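Chain length determinant protein (PDB 4E2H) probably regulates the chain length of the O-antigen polysaccharide of lipopolysaccharide, acting at the inner membrane through its periplasmic domain. Local coordinates at residues Q154-A158 and Q180-F184. Sequence-based numbering, arbitrary orientation.
Sequences QIQEA and QDTLF
Residues 154-158 form part of the long helix 97-164, and residues 180-184 belong to the connection leading into helix 187-195. Within 180-184, phi runs from -74° to -51°; psi is -27° at Gln180, -70° at Asp181 and -13° at Phe184, which is in a 3-10 conformation. The CA atoms of Gln154 and Gln180 lie 6.0 Å apart and those of Ala158 and Phe184 5.0 Å.

The polar link is a single weak hydrogen bond, Gln180 NE2 to Gln154 O (3.3 Å, 141°). Gln154 O already accepts the helical hydrogen bond from Ala158 N (3.0 Å). The CA-to-CB bond of Gln180 points sideways, and chi1 t with chi2 p bring its amide up to the helix, Gln180 OE1 packing 3.4 Å from Gln154 CG. Asp181 forms salt bridges to Arg151 and Arg201 of a second subunit.

Apolar packing centres on Ala158, whose small side chain permits close approach: its CB lies 3.6 Å from Leu183 CB and 4.2 Å from Phe184 CB. Leu183 CD2 reaches Ile155 CG1 at 4.3 Å.

The connection thus folds back on the long helix far from the sheet, consistent with the elongated helical periplasmic domain of Wzz regulators. Phe184 touches Tyr161 and Ala162 on helix 97-164, while Ile155 and Ala158 also pack on helix 187-195.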
loop_
_atom_site.group_PDB
_atom_site.type_symbol
_atom_site.label_atom_id
_atom_site.label_comp_id
_atom_site.label_asym_id
_atom_site.label_seq_id
_atom_site.Cartn_x
_atom_site.Cartn_y
_atom_site.Cartn_z
ATOM N N GLN C 154 -26.260 -16.405 -24.833
ATOM C CA GLN C 154 -25.713 -16.991 -26.055
ATOM C C GLN C 154 -26.194 -18.422 -26.207
ATOM O O GLN C 154 -26.611 -18.839 -27.278
ATOM C CB GLN C 154 -24.179 -16.933 -26.046
ATOM C CG GLN C 154 -23.659 -15.521 -26.228
ATOM C CD GLN C 154 -22.161 -15.454 -26.406
ATOM O OE1 GLN C 154 -21.403 -16.235 -25.794
ATOM N NE2 GLN C 154 -21.714 -14.532 -27.264
ATOM N N ILE C 155 -26.132 -19.172 -25.119
ATOM C CA ILE C 155 -26.632 -20.533 -25.110
ATOM C C ILE C 155 -28.142 -20.588 -25.386
ATOM O O ILE C 155 -28.561 -21.340 -26.260
ATOM C CB ILE C 155 -26.251 -21.275 -23.801
ATOM C CG1 ILE C 155 -24.791 -21.730 -23.875
ATOM C CG2 ILE C 155 -27.174 -22.458 -23.565
ATOM C CD1 ILE C 155 -24.004 -21.541 -22.584
ATOM N N GLN C 156 -28.954 -19.799 -24.675
ATOM C CA GLN C 156 -30.407 -19.762 -24.947
ATOM C C GLN C 156 -30.681 -19.540 -26.428
ATOM O O GLN C 156 -31.632 -20.084 -26.986
ATOM C CB GLN C 156 -31.119 -18.666 -24.140
ATOM C CG GLN C 156 -31.885 -19.188 -22.918
ATOM C CD GLN C 156 -31.884 -18.202 -21.740
ATOM O OE1 GLN C 156 -31.481 -17.043 -21.883
ATOM N NE2 GLN C 156 -32.329 -18.669 -20.570
ATOM N N GLU C 157 -29.823 -18.743 -27.049
ATOM C CA GLU C 157 -30.017 -18.297 -28.409
ATOM C C GLU C 157 -29.712 -19.431 -29.373
ATOM O O GLU C 157 -30.479 -19.707 -30.311
ATOM C CB GLU C 157 -29.108 -17.106 -28.675
ATOM C CG GLU C 157 -29.308 -16.420 -29.986
ATOM C CD GLU C 157 -30.522 -15.481 -29.987
ATOM O OE1 GLU C 157 -31.236 -15.410 -28.940
ATOM O OE2 GLU C 157 -30.757 -14.812 -31.037
ATOM N N ALA C 158 -28.593 -20.103 -29.135
ATOM C CA ALA C 158 -28.173 -21.175 -30.032
ATOM C C ALA C 158 -29.085 -22.410 -29.926
ATOM O O ALA C 158 -29.021 -23.318 -30.759
ATOM C CB ALA C 158 -26.728 -21.555 -29.773
ATOM N N GLN C 180 -20.652 -17.969 -30.678
ATOM C CA GLN C 180 -22.109 -17.894 -30.771
ATOM C C GLN C 180 -22.616 -18.617 -32.006
ATOM O O GLN C 180 -23.750 -19.085 -32.030
ATOM C CB GLN C 180 -22.578 -16.442 -30.801
ATOM C CG GLN C 180 -24.023 -16.211 -31.262
ATOM C CD GLN C 180 -25.050 -16.477 -30.171
ATOM O OE1 GLN C 180 -25.259 -15.650 -29.265
ATOM N NE2 GLN C 180 -25.710 -17.637 -30.254
ATOM N N ASP C 181 -21.796 -18.702 -33.044
ATOM C CA ASP C 181 -22.239 -19.335 -34.279
ATOM C C ASP C 181 -22.293 -20.858 -34.106
ATOM O O ASP C 181 -23.381 -21.453 -34.019
ATOM C CB ASP C 181 -21.304 -18.921 -35.406
ATOM C CG ASP C 181 -21.196 -17.399 -35.537
ATOM O OD1 ASP C 181 -22.244 -16.706 -35.430
ATOM O OD2 ASP C 181 -20.063 -16.894 -35.737
ATOM N N THR C 182 -21.104 -21.448 -33.989
ATOM C CA THR C 182 -20.889 -22.865 -33.708
ATOM C C THR C 182 -21.511 -23.489 -32.432
ATOM O O THR C 182 -21.537 -24.715 -32.303
ATOM C CB THR C 182 -19.387 -23.174 -33.673
ATOM O OG1 THR C 182 -18.791 -22.452 -32.587
ATOM C CG2 THR C 182 -18.735 -22.751 -34.986
ATOM N N LEU C 183 -22.011 -22.703 -31.491
ATOM C CA LEU C 183 -22.601 -23.343 -30.303
ATOM C C LEU C 183 -23.638 -24.422 -30.626
ATOM O O LEU C 183 -23.615 -25.506 -30.027
ATOM C CB LEU C 183 -23.211 -22.323 -29.332
ATOM C CG LEU C 183 -22.321 -21.905 -28.162
ATOM C CD1 LEU C 183 -22.795 -20.568 -27.572
ATOM C CD2 LEU C 183 -22.270 -23.003 -27.090
ATOM N N PHE C 184 -24.547 -24.136 -31.559
ATOM C CA PHE C 184 -25.663 -25.049 -31.824
ATOM C C PHE C 184 -25.167 -26.433 -32.281
ATOM O O PHE C 184 -25.924 -27.409 -32.297
ATOM C CB PHE C 184 -26.643 -24.458 -32.858
ATOM C CG PHE C 184 -26.289 -24.782 -34.292
ATOM C CD1 PHE C 184 -25.362 -24.020 -34.985
ATOM C CD2 PHE C 184 -26.895 -25.845 -34.950
ATOM C CE1 PHE C 184 -25.035 -24.317 -36.300
ATOM C CE2 PHE C 184 -26.565 -26.145 -36.264
ATOM C CZ PHE C 184 -25.634 -25.380 -36.932
#